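Local coordinates for protein beta-1,4-galactanase (Thielavia heterothallica, PDB 1HJS) that hydrolyses the beta-1,4-galactosidic linkages of type I arabinogalactans as a fungal family 53 glycoside hydrolase of clan GH-A, at residues K119-G124 with S167-K172; A138-P143 with A151-L156; A221-L226 with P260-N265; V243-W248 with F294-A299. One frame throughout, in Å; residues are numbered along the deposited sequence.

Contact 1: residues K119-G124 with S167-K172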
loop_
_atom_site.group_PDB
_atom_site.type_symbol
_atom_site.label_atom_id
_atom_site.label_comp_id
_atom_site.label_asym_id
_atom_site.label_seq_id
_atom_site.Cartn_x
_atom_site.Cartn_y
_atom_site.Cartn_z
ATOM N N LYS A 119 -15.405 14.029 -1.444
ATOM C CA LYS A 119 -16.095 13.264 -2.479
ATOM C C LYS A 119 -16.273 11.821 -2.036
ATOM O O LYS A 119 -17.282 11.191 -2.343
ATOM C CB LYS A 119 -15.332 13.338 -3.802
ATOM C CG LYS A 119 -15.429 14.707 -4.459
ATOM C CD LYS A 119 -14.628 14.790 -5.748
ATOM C CE LYS A 119 -14.766 16.171 -6.385
ATOM N NZ LYS A 119 -13.825 16.355 -7.524
ATOM N N LEU A 120 -15.293 11.299 -1.308
ATOM C CA LEU A 120 -15.387 9.934 -0.803
ATOM C C LEU A 120 -16.521 9.888 0.223
ATOM O O LEU A 120 -17.378 8.999 0.181
ATOM C CB LEU A 120 -14.066 9.518 -0.150
ATOM C CG LEU A 120 -12.946 9.178 -1.139
ATOM C CD1 LEU A 120 -11.601 9.127 -0.424
ATOM C CD2 LEU A 120 -13.257 7.841 -1.801
ATOM N N GLN A 121 -16.521 10.855 1.134
ATOM C CA GLN A 121 -17.555 10.943 2.160
ATOM C C GLN A 121 -18.938 11.014 1.511
ATOM O O GLN A 121 -19.864 10.308 1.921
ATOM C CB GLN A 121 -17.318 12.187 3.025
ATOM C CG GLN A 121 -18.440 12.533 4.006
ATOM C CD GLN A 121 -18.733 11.429 5.003
ATOM O OE1 GLN A 121 -17.843 10.674 5.397
ATOM N NE2 GLN A 121 -19.991 11.342 5.430
ATOM N N ASN A 122 -19.070 11.862 0.494
ATOM C CA ASN A 122 -20.344 12.031 -0.199
ATOM C C ASN A 122 -20.814 10.778 -0.922
ATOM O O ASN A 122 -22.001 10.641 -1.232
ATOM C CB ASN A 122 -20.260 13.198 -1.185
ATOM C CG ASN A 122 -20.091 14.533 -0.487
ATOM O OD1 ASN A 122 -20.375 14.660 0.704
ATOM N ND2 ASN A 122 -19.644 15.539 -1.229
ATOM N N ALA A 123 -19.882 9.872 -1.190
ATOM C CA ALA A 123 -20.203 8.618 -1.859
ATOM C C ALA A 123 -20.413 7.518 -0.820
ATOM O O ALA A 123 -20.590 6.351 -1.168
ATOM C CB ALA A 123 -19.082 8.231 -2.814
ATOM N N GLY A 124 -20.390 7.900 0.456
ATOM C CA GLY A 124 -20.586 6.938 1.526
ATOM C C GLY A 124 -19.361 6.086 1.815
ATOM O O GLY A 124 -19.464 5.015 2.422
ATOM N N SER A 167 -11.614 17.584 6.361
ATOM C CA SER A 167 -12.662 17.041 5.498
ATOM C C SER A 167 -13.893 16.602 6.275
ATOM O O SER A 167 -13.893 16.581 7.509
ATOM C CB SER A 167 -12.135 15.848 4.701
ATOM O OG SER A 167 -12.024 14.706 5.530
ATOM N N SER A 168 -14.935 16.234 5.535
ATOM C CA SER A 168 -16.192 15.792 6.126
ATOM C C SER A 168 -16.225 14.291 6.401
ATOM O O SER A 168 -17.249 13.765 6.831
ATOM C CB SER A 168 -17.354 16.158 5.206
ATOM O OG SER A 168 -17.205 15.513 3.950
ATOM N N LEU A 169 -15.115 13.601 6.146
ATOM C CA LEU A 169 -15.057 12.164 6.388
ATOM C C LEU A 169 -15.421 11.865 7.834
ATOM O O LEU A 169 -14.802 12.392 8.762
ATOM C CB LEU A 169 -13.654 11.618 6.090
ATOM C CG LEU A 169 -13.284 11.423 4.615
ATOM C CD1 LEU A 169 -11.802 11.070 4.497
ATOM C CD2 LEU A 169 -14.142 10.317 4.012
ATOM N N SER A 170 -16.424 11.014 8.024
ATOM C CA SER A 170 -16.856 10.652 9.368
ATOM C C SER A 170 -17.339 9.205 9.393
ATOM O O SER A 170 -18.352 8.869 8.777
ATOM C CB SER A 170 -17.978 11.588 9.827
ATOM O OG SER A 170 -18.313 11.355 11.185
ATOM N N PRO A 171 -16.624 8.333 10.120
ATOM C CA PRO A 171 -15.425 8.659 10.902
ATOM C C PRO A 171 -14.188 8.981 10.067
ATOM O O PRO A 171 -14.129 8.678 8.874
ATOM C CB PRO A 171 -15.231 7.411 11.755
ATOM C CG PRO A 171 -15.679 6.326 10.827
ATOM C CD PRO A 171 -16.953 6.901 10.242
ATOM N N LYS A 172 -13.207 9.606 10.711
ATOM C CA LYS A 172 -11.947 9.963 10.062
ATOM C C LYS A 172 -11.093 8.715 9.874
ATOM O O LYS A 172 -11.186 7.766 10.650
ATOM C CB LYS A 172 -11.157 10.946 10.929
ATOM C CG LYS A 172 -11.016 12.327 10.340
ATOM C CD LYS A 172 -12.358 12.974 10.217
ATOM C CE LYS A 172 -12.263 14.343 9.584
ATOM N NZ LYS A 172 -13.630 14.923 9.560
HETATM O O HOH W 1 -20.691 9.997 7.984
#
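Q121 reaches from the last turn of helix 102-122 to the segment 167-172 and carries much of the contact. CG stands anti to the backbone N (chi1 171°), and a bend at chi2 then carries the amide past S168 toward S170. On the way CG passes 3.2 Å from S168 OG. The tip, Q121 OE1, accepts from S170 N at 3.0 Å; the N-H is fairly straight (155°) but comes from above the carbonyl plane. Q126 NE2 donates to the same oxygen, so two N-H groups grip it. The other branch, Q121 NE2, donates to a water that in turn donates to S170 O, so that the amide spans both backbone polar groups of S170. In the TIM barrel this joins the C-terminal end of one outer helix, closed by a Schellman motif with G124 at C-prime, to the loop leading from helix 150-165 into strand 174-179. An alanine in place of Q121 would probably leave S170 N without this acceptor and loosen the loop against the helix end. L169 brings its CD2 branch alongside the helix, 3.8 Å from Q121 CB and 4.2 Å from L120 CB.

Contact 2: residues A138-P143 with A151-L156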
loop_
_atom_site.group_PDB
_atom_site.type_symbol
_atom_site.label_atom_id
_atom_site.label_comp_id
_atom_site.label_asym_id
_atom_site.label_seq_id
_atom_site.Cartn_x
_atom_site.Cartn_y
_atom_site.Cartn_z
ATOM N N ALA A 138 12.006 9.093 -1.116
ATOM C CA ALA A 138 12.836 10.096 -1.775
ATOM C C ALA A 138 11.994 11.361 -1.944
ATOM O O ALA A 138 12.271 12.208 -2.792
ATOM C CB ALA A 138 13.317 9.582 -3.131
ATOM N N GLY A 139 10.954 11.473 -1.120
ATOM C CA GLY A 139 10.078 12.628 -1.173
ATOM C C GLY A 139 8.872 12.414 -2.067
ATOM O O GLY A 139 8.538 11.278 -2.432
ATOM N N LEU A 140 8.217 13.513 -2.422
ATOM C CA LEU A 140 7.038 13.467 -3.278
ATOM C C LEU A 140 6.952 14.764 -4.065
ATOM O O LEU A 140 7.702 15.704 -3.796
ATOM C CB LEU A 140 5.771 13.316 -2.432
ATOM C CG LEU A 140 5.366 14.547 -1.604
ATOM C CD1 LEU A 140 3.930 14.380 -1.117
ATOM C CD2 LEU A 140 6.320 14.730 -0.430
ATOM N N LEU A 141 6.041 14.811 -5.034
ATOM C CA LEU A 141 5.832 16.009 -5.840
ATOM C C LEU A 141 7.160 16.672 -6.214
ATOM O O LEU A 141 7.423 17.815 -5.847
ATOM C CB LEU A 141 4.949 16.990 -5.056
ATOM C CG LEU A 141 3.568 16.417 -4.702
ATOM C CD1 LEU A 141 2.903 17.237 -3.612
ATOM C CD2 LEU A 141 2.709 16.383 -5.948
ATOM N N TRP A 142 7.985 15.938 -6.954
ATOM C CA TRP A 142 9.297 16.421 -7.370
ATOM C C TRP A 142 9.218 17.583 -8.348
ATOM O O TRP A 142 8.282 17.673 -9.143
ATOM C CB TRP A 142 10.088 15.287 -8.024
ATOM C CG TRP A 142 10.439 14.168 -7.110
ATOM C CD1 TRP A 142 10.235 14.105 -5.763
ATOM C CD2 TRP A 142 11.108 12.957 -7.474
ATOM N NE1 TRP A 142 10.742 12.925 -5.261
ATOM C CE2 TRP A 142 11.283 12.204 -6.293
ATOM C CE3 TRP A 142 11.582 12.436 -8.686
ATOM C CZ2 TRP A 142 11.914 10.956 -6.287
ATOM C CZ3 TRP A 142 12.211 11.190 -8.678
ATOM C CH2 TRP A 142 12.369 10.469 -7.487
ATOM N N PRO A 143 10.222 18.475 -8.323
ATOM C CA PRO A 143 11.390 18.434 -7.434
ATOM C C PRO A 143 11.129 19.172 -6.130
ATOM O O PRO A 143 11.971 19.180 -5.231
ATOM C CB PRO A 143 12.491 19.139 -8.240
ATOM C CG PRO A 143 11.821 19.627 -9.523
ATOM C CD PRO A 143 10.342 19.576 -9.289
ATOM N N ALA A 151 12.356 20.570 4.582
ATOM C CA ALA A 151 11.400 21.605 4.955
ATOM C C ALA A 151 10.151 21.508 4.080
ATOM O O ALA A 151 9.024 21.540 4.580
ATOM C CB ALA A 151 12.044 22.990 4.816
ATOM N N ASN A 152 10.352 21.376 2.773
ATOM C CA ASN A 152 9.238 21.281 1.834
ATOM C C ASN A 152 8.428 20.004 2.038
ATOM O O ASN A 152 7.202 20.023 1.995
ATOM C CB ASN A 152 9.750 21.346 0.389
ATOM C CG ASN A 152 10.134 22.760 -0.034
ATOM O OD1 ASN A 152 10.052 23.703 0.755
ATOM N ND2 ASN A 152 10.547 22.910 -1.283
ATOM N N ILE A 153 9.119 18.892 2.252
ATOM C CA ILE A 153 8.448 17.612 2.466
ATOM C C ILE A 153 7.551 17.673 3.701
ATOM O O ILE A 153 6.383 17.285 3.653
ATOM C CB ILE A 153 9.477 16.476 2.644
ATOM C CG1 ILE A 153 10.269 16.296 1.347
ATOM C CG2 ILE A 153 8.765 15.180 3.025
ATOM C CD1 ILE A 153 11.404 15.302 1.459
ATOM N N ALA A 154 8.098 18.167 4.808
ATOM C CA ALA A 154 7.325 18.273 6.040
ATOM C C ALA A 154 6.109 19.171 5.825
ATOM O O ALA A 154 5.009 18.864 6.280
ATOM C CB ALA A 154 8.199 18.831 7.167
ATOM N N ARG A 155 6.317 20.281 5.123
ATOM C CA ARG A 155 5.244 21.226 4.855
ATOM C C ARG A 155 4.152 20.600 3.989
ATOM O O ARG A 155 2.957 20.762 4.256
ATOM C CB ARG A 155 5.812 22.463 4.165
ATOM C CG ARG A 155 4.769 23.470 3.741
ATOM C CD ARG A 155 4.967 24.796 4.455
ATOM N NE ARG A 155 4.764 25.915 3.539
ATOM C CZ ARG A 155 5.743 26.652 3.025
ATOM N NH1 ARG A 155 7.011 26.403 3.338
ATOM N NH2 ARG A 155 5.452 27.631 2.184
ATOM N N LEU A 156 4.567 19.890 2.948
ATOM C CA LEU A 156 3.616 19.243 2.057
ATOM C C LEU A 156 2.800 18.187 2.805
ATOM O O LEU A 156 1.572 18.147 2.691
ATOM C CB LEU A 156 4.353 18.606 0.872
ATOM C CG LEU A 156 4.968 19.584 -0.138
ATOM C CD1 LEU A 156 5.872 18.828 -1.105
ATOM C CD2 LEU A 156 3.859 20.307 -0.897
#
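L140 holds CG in the crowded position between its backbone N and carbonyl carbon (chi1 71°), which swings its CD2 branch round toward helix 150-165 although its CB does not point there. On the helix, I153 and L156 both set their first branch beside the backbone N, anti to the carbonyl carbon; for I153 this leaves CG2 anti to the N. The result is a small apolar cluster of methyl tips. L140 CD2 lies 4.2 Å from L156 CD1 as the two leucines slide past each other in opposite directions, and it also comes within 4.3 Å of I153 CG2. L156 CD1 serves a second partner: L141 CD1, 4.2 Å away, crosses it obliquely. I153 extends its other branch, so that CD1 rests 4.0 Å from G139 CA. Glycine suits this place twice over, since a CB would sit tight against I153 CD1 and the backbone angles would press it against the carbonyl oxygen before it. The segment 138-143 belongs to the loop beyond barrel strand 129-132, whose short strand 139-140 pairs antiparallel with 145-146; helix 150-165 then packs back on it. L109 of helix 102-122 and W191 of helix 185-196 add to the apolar surroundings. No hydrogen bond crosses between the segments, so the buried association rests on shape and on apolar side chains withdrawn from water.

Contact 3: residues A221-L226 with P260-N265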
loop_
_atom_site.group_PDB
_atom_site.type_symbol
_atom_site.label_atom_id
_atom_site.label_comp_id
_atom_site.label_asym_id
_atom_site.label_seq_id
_atom_site.Cartn_x
_atom_site.Cartn_y
_atom_site.Cartn_z
ATOM N N ALA A 221 16.740 -7.964 2.425
ATOM C CA ALA A 221 15.371 -7.964 2.944
ATOM C C ALA A 221 15.033 -9.220 3.740
ATOM O O ALA A 221 14.061 -9.919 3.437
ATOM C CB ALA A 221 14.378 -7.796 1.788
ATOM N N THR A 222 15.835 -9.507 4.761
ATOM C CA THR A 222 15.598 -10.674 5.592
ATOM C C THR A 222 14.450 -10.409 6.558
ATOM O O THR A 222 14.119 -9.261 6.846
ATOM C CB THR A 222 16.835 -11.035 6.433
ATOM O OG1 THR A 222 17.213 -9.903 7.231
ATOM C CG2 THR A 222 17.997 -11.431 5.533
ATOM N N LEU A 223 13.840 -11.481 7.049
ATOM C CA LEU A 223 12.760 -11.346 8.010
ATOM C C LEU A 223 13.360 -10.782 9.293
ATOM O O LEU A 223 12.706 -10.042 10.030
ATOM C CB LEU A 223 12.121 -12.710 8.273
ATOM C CG LEU A 223 11.430 -13.323 7.051
ATOM C CD1 LEU A 223 10.974 -14.734 7.376
ATOM C CD2 LEU A 223 10.241 -12.460 6.650
ATOM N N SER A 224 14.617 -11.132 9.553
ATOM C CA SER A 224 15.302 -10.647 10.744
ATOM C C SER A 224 15.461 -9.128 10.678
ATOM O O SER A 224 15.227 -8.431 11.665
ATOM C CB SER A 224 16.678 -11.312 10.883
ATOM O OG SER A 224 17.499 -11.009 9.774
ATOM N N ALA A 225 15.850 -8.615 9.514
ATOM C CA ALA A 225 16.029 -7.177 9.344
ATOM C C ALA A 225 14.691 -6.448 9.451
ATOM O O ALA A 225 14.628 -5.330 9.959
ATOM C CB ALA A 225 16.682 -6.879 7.997
ATOM N N LEU A 226 13.625 -7.073 8.959
ATOM C CA LEU A 226 12.299 -6.463 9.033
ATOM C C LEU A 226 11.892 -6.355 10.498
ATOM O O LEU A 226 11.445 -5.303 10.955
ATOM C CB LEU A 226 11.270 -7.312 8.277
ATOM C CG LEU A 226 9.832 -6.783 8.329
ATOM C CD1 LEU A 226 9.761 -5.418 7.667
ATOM C CD2 LEU A 226 8.899 -7.764 7.630
ATOM N N PRO A 260 16.641 -13.358 0.349
ATOM C CA PRO A 260 17.162 -13.212 1.712
ATOM C C PRO A 260 17.441 -14.580 2.325
ATOM O O PRO A 260 16.701 -15.540 2.095
ATOM C CB PRO A 260 16.042 -12.465 2.431
ATOM C CG PRO A 260 15.440 -11.635 1.336
ATOM C CD PRO A 260 15.373 -12.622 0.193
ATOM N N SER A 261 18.507 -14.661 3.114
ATOM C CA SER A 261 18.904 -15.917 3.735
ATOM C C SER A 261 17.827 -16.647 4.536
ATOM O O SER A 261 17.728 -17.871 4.447
ATOM C CB SER A 261 20.136 -15.698 4.624
ATOM O OG SER A 261 19.850 -14.803 5.684
ATOM N N ASP A 262 17.018 -15.923 5.310
ATOM C CA ASP A 262 15.997 -16.595 6.110
ATOM C C ASP A 262 14.674 -16.926 5.427
ATOM O O ASP A 262 13.685 -17.215 6.101
ATOM C CB ASP A 262 15.721 -15.842 7.426
ATOM C CG ASP A 262 15.405 -14.376 7.222
ATOM O OD1 ASP A 262 14.989 -13.991 6.110
ATOM O OD2 ASP A 262 15.560 -13.607 8.199
ATOM N N VAL A 263 14.655 -16.894 4.096
ATOM C CA VAL A 263 13.455 -17.248 3.335
ATOM C C VAL A 263 13.835 -18.172 2.176
ATOM O O VAL A 263 12.982 -18.581 1.383
ATOM C CB VAL A 263 12.726 -16.002 2.766
ATOM C CG1 VAL A 263 12.235 -15.122 3.904
ATOM C CG2 VAL A 263 13.648 -15.227 1.841
ATOM N N LYS A 264 15.120 -18.512 2.097
ATOM C CA LYS A 264 15.632 -19.382 1.038
ATOM C C LYS A 264 15.037 -20.784 1.016
ATOM O O LYS A 264 15.056 -21.455 -0.016
ATOM C CB LYS A 264 17.156 -19.496 1.130
ATOM C CG LYS A 264 17.910 -18.434 0.349
ATOM C CD LYS A 264 19.395 -18.765 0.293
ATOM C CE LYS A 264 20.128 -17.921 -0.740
ATOM N NZ LYS A 264 20.149 -16.473 -0.397
ATOM N N ASN A 265 14.513 -21.246 2.140
ATOM C CA ASN A 265 13.944 -22.582 2.146
ATOM C C ASN A 265 12.467 -22.608 1.798
ATOM O O ASN A 265 11.886 -23.680 1.621
ATOM C CB ASN A 265 14.191 -23.263 3.487
ATOM C CG ASN A 265 15.626 -23.732 3.632
ATOM O OD1 ASN A 265 16.159 -24.416 2.752
ATOM N ND2 ASN A 265 16.264 -23.365 4.739
#
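At the N terminus of helix 223-237, one of the outer helices of the TIM barrel, D262 from the loop between strand 240-245 and helix 270-285 supplies a carboxylate to the first turn. Its CB points toward the helix, with CG in the crowded position between backbone N and carbonyl carbon (chi1 53°). CG lies 3.3 Å from L223 N, and the side chain as a whole crosses that of T222 at about a right angle. OD1 accepts from L223 N at 2.9 Å along a nearly straight N-H (170°), and OD2 accepts from S224 N at 3.0 Å with more bend (152°); both use the syn lone pair. OD2 also packs against T222 CB. A negative group at this helix end would be favoured by the helix dipole, which would probably help keep it ionised. An alanine in place of D262 would probably leave the N-H groups of L223 and S224 without these acceptors and weaken the join between loop and helix start. T222, the N-cap residue, complements the aspartate by accepting from A225 N through OG1. T222 and P260 slide past each other in opposite directions, T222 CG2 3.8 Å from P260 CB. Next to D262, L223 crosses V263 obliquely, CG to CG1 at 3.7 Å, continuing into V280 and I283 of helix 270-285. P260 CG sits 3.0 Å from A221 O, a buried carbonyl oxygen with no hydrogen-bonding partner in the model.

Contact 4: residues V243-W248 with F294-A299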
loop_
_atom_site.group_PDB
_atom_site.type_symbol
_atom_site.label_atom_id
_atom_site.label_comp_id
_atom_site.label_asym_id
_atom_site.label_seq_id
_atom_site.Cartn_x
_atom_site.Cartn_y
_atom_site.Cartn_z
ATOM N N VAL A 243 2.793 -3.575 7.125
ATOM C CA VAL A 243 3.508 -3.896 5.902
ATOM C C VAL A 243 2.364 -3.712 4.914
ATOM O O VAL A 243 1.417 -4.498 4.904
ATOM C CB VAL A 243 3.992 -5.359 5.888
ATOM C CG1 VAL A 243 4.472 -5.734 4.489
ATOM C CG2 VAL A 243 5.135 -5.534 6.894
ATOM N N VAL A 244 2.441 -2.660 4.110
ATOM C CA VAL A 244 1.370 -2.348 3.173
ATOM C C VAL A 244 1.531 -2.889 1.760
ATOM O O VAL A 244 0.643 -2.730 0.926
ATOM C CB VAL A 244 1.135 -0.822 3.134
ATOM C CG1 VAL A 244 0.824 -0.332 4.535
ATOM C CG2 VAL A 244 2.367 -0.102 2.603
ATOM N N GLU A 245 2.663 -3.533 1.499
ATOM C CA GLU A 245 2.929 -4.142 0.198
ATOM C C GLU A 245 3.900 -5.297 0.389
ATOM O O GLU A 245 4.926 -5.143 1.047
ATOM C CB GLU A 245 3.547 -3.136 -0.781
ATOM C CG GLU A 245 2.543 -2.242 -1.501
ATOM C CD GLU A 245 3.171 -1.454 -2.637
ATOM O OE1 GLU A 245 4.087 -1.994 -3.303
ATOM O OE2 GLU A 245 2.743 -0.305 -2.880
ATOM N N THR A 246 3.562 -6.456 -0.167
ATOM C CA THR A 246 4.432 -7.625 -0.100
ATOM C C THR A 246 3.965 -8.645 -1.138
ATOM O O THR A 246 2.804 -8.627 -1.568
ATOM C CB THR A 246 4.448 -8.262 1.316
ATOM O OG1 THR A 246 5.543 -9.187 1.414
ATOM C CG2 THR A 246 3.145 -9.004 1.595
ATOM N N ASN A 247 4.885 -9.511 -1.549
ATOM C CA ASN A 247 4.634 -10.544 -2.553
ATOM C C ASN A 247 5.525 -11.748 -2.245
ATOM O O ASN A 247 6.548 -11.617 -1.571
ATOM C CB ASN A 247 5.071 -10.076 -3.950
ATOM C CG ASN A 247 4.008 -9.304 -4.716
ATOM O OD1 ASN A 247 4.292 -8.791 -5.798
ATOM N ND2 ASN A 247 2.791 -9.229 -4.183
ATOM N N TRP A 248 5.115 -12.912 -2.741
ATOM C CA TRP A 248 5.916 -14.132 -2.664
ATOM C C TRP A 248 5.554 -14.879 -3.940
ATOM O O TRP A 248 4.378 -15.063 -4.255
ATOM C CB TRP A 248 5.618 -15.007 -1.449
ATOM C CG TRP A 248 6.567 -16.177 -1.442
ATOM C CD1 TRP A 248 6.323 -17.436 -1.913
ATOM C CD2 TRP A 248 7.948 -16.156 -1.057
ATOM N NE1 TRP A 248 7.467 -18.199 -1.847
ATOM C CE2 TRP A 248 8.479 -17.438 -1.326
ATOM C CE3 TRP A 248 8.793 -15.174 -0.516
ATOM C CZ2 TRP A 248 9.818 -17.768 -1.072
ATOM C CZ3 TRP A 248 10.124 -15.499 -0.261
ATOM C CH2 TRP A 248 10.622 -16.789 -0.542
ATOM N N PHE A 294 -0.694 -6.196 3.969
ATOM C CA PHE A 294 -1.424 -6.142 2.708
ATOM C C PHE A 294 -0.614 -6.775 1.588
ATOM O O PHE A 294 0.509 -6.351 1.319
ATOM C CB PHE A 294 -1.739 -4.696 2.323
ATOM C CG PHE A 294 -2.745 -4.029 3.221
ATOM C CD1 PHE A 294 -2.381 -3.587 4.489
ATOM C CD2 PHE A 294 -4.057 -3.849 2.795
ATOM C CE1 PHE A 294 -3.317 -2.970 5.328
ATOM C CE2 PHE A 294 -5.005 -3.234 3.623
ATOM C CZ PHE A 294 -4.631 -2.794 4.893
ATOM N N TYR A 295 -1.184 -7.784 0.937
ATOM C CA TYR A 295 -0.513 -8.445 -0.180
ATOM C C TYR A 295 -0.767 -7.567 -1.401
ATOM O O TYR A 295 -1.890 -7.101 -1.598
ATOM C CB TYR A 295 -1.106 -9.834 -0.423
ATOM C CG TYR A 295 -0.237 -10.692 -1.315
ATOM C CD1 TYR A 295 0.773 -11.488 -0.775
ATOM C CD2 TYR A 295 -0.383 -10.664 -2.699
ATOM C CE1 TYR A 295 1.616 -12.235 -1.592
ATOM C CE2 TYR A 295 0.460 -11.413 -3.533
ATOM C CZ TYR A 295 1.456 -12.192 -2.968
ATOM O OH TYR A 295 2.302 -12.916 -3.769
ATOM N N TRP A 296 0.244 -7.340 -2.232
ATOM C CA TRP A 296 0.038 -6.470 -3.385
ATOM C C TRP A 296 -0.425 -7.138 -4.675
ATOM O O TRP A 296 0.275 -7.987 -5.235
ATOM C CB TRP A 296 1.307 -5.662 -3.682
ATOM C CG TRP A 296 1.051 -4.495 -4.597
ATOM C CD1 TRP A 296 0.304 -3.386 -4.318
ATOM C CD2 TRP A 296 1.513 -4.336 -5.946
ATOM N NE1 TRP A 296 0.271 -2.547 -5.407
ATOM C CE2 TRP A 296 1.005 -3.106 -6.420
ATOM C CE3 TRP A 296 2.308 -5.115 -6.801
ATOM C CZ2 TRP A 296 1.265 -2.634 -7.715
ATOM C CZ3 TRP A 296 2.564 -4.648 -8.088
ATOM C CH2 TRP A 296 2.044 -3.419 -8.533
ATOM N N GLU A 297 -1.613 -6.741 -5.134
ATOM C CA GLU A 297 -2.191 -7.222 -6.391
ATOM C C GLU A 297 -2.193 -8.735 -6.628
ATOM O O GLU A 297 -1.683 -9.222 -7.642
ATOM C CB GLU A 297 -1.483 -6.515 -7.549
ATOM C CG GLU A 297 -1.795 -5.025 -7.627
ATOM C CD GLU A 297 -3.166 -4.752 -8.236
ATOM O OE1 GLU A 297 -3.926 -5.718 -8.459
ATOM O OE2 GLU A 297 -3.483 -3.574 -8.487
ATOM N N PRO A 298 -2.813 -9.498 -5.719
ATOM C CA PRO A 298 -2.861 -10.955 -5.863
ATOM C C PRO A 298 -3.634 -11.463 -7.083
ATOM O O PRO A 298 -3.389 -12.579 -7.551
ATOM C CB PRO A 298 -3.508 -11.402 -4.558
ATOM C CG PRO A 298 -4.475 -10.291 -4.288
ATOM C CD PRO A 298 -3.642 -9.054 -4.582
ATOM N N ALA A 299 -4.543 -10.645 -7.606
ATOM C CA ALA A 299 -5.374 -11.054 -8.736
ATOM C C ALA A 299 -5.046 -10.434 -10.092
ATOM O O ALA A 299 -5.826 -10.574 -11.037
ATOM C CB ALA A 299 -6.849 -10.798 -8.399
#
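Backbone hydrogen bonds set the parallel pairing of strands 240-245 and 290-296; segments 243-245 and 294-296 run 19° apart. F294 N donates to V243 O at 2.9 Å, nearly along the C=O axis, and W296 N to T246 O at 2.9 Å, almost straight at 174° and in the carbonyl plane. Side chains add polar links at N247 and Y295. N247 keeps CG beside its backbone N, and ND2 reaches W296 O at 3.0 Å, on a lone pair and within the amide's plane. W248 N donates to Y295 OH at 3.0 Å; that hydroxyl is also hydrogen-bonded to N313 O. Flat groups form the third class. T246 O lies over the centre of one face of the Y295 ring, and N247 ND2 shares that face, 3.3 Å from CE2. E245, assigned as the catalytic nucleophile, runs extended beyond CG beside W296, the two pointing the same way with carboxylate and ring planes 20° apart. E245 OE1 is 4.1 Å above the indole, offset toward its rim, while E297 CG covers the opposite face. R45 and Y214 hold the carboxylate oxygens, and the salt bridge to R45 would be expected to favour ionisation. The side chain of E135, the assigned proton donor, lies about 4 Å from that of E245, the carboxylate pair expected of a retaining clan GH-A enzyme. These are strands seven and eight of the closed parallel barrel: strand 4-8 flanks 290-296 on its other edge, strand 208-212 flanks 240-245, and helix 270-285 packs outside on V243, T246 and Y295.

Read from the N terminus, the chain first opens contact 1 at the end of helix 102-122. Contact 2 closes within that span as a short local loop, from the loop beyond strand 129-132 back to helix 150-165, before 167-172 completes contact 1. Contact 3 opens at the start of helix 223-237 and contact 4 on strand 240-245; 260-265 then closes the first and 294-299 the second, so the two cross. They also touch, V263 O lying 3.5 Å from W248 CH2. Contacts 1 to 3 join outer helices to connecting loops, contacts 1 and 3 on opposite sides of the chain's centre, whereas contact 4 joins the last two strands of the inner barrel.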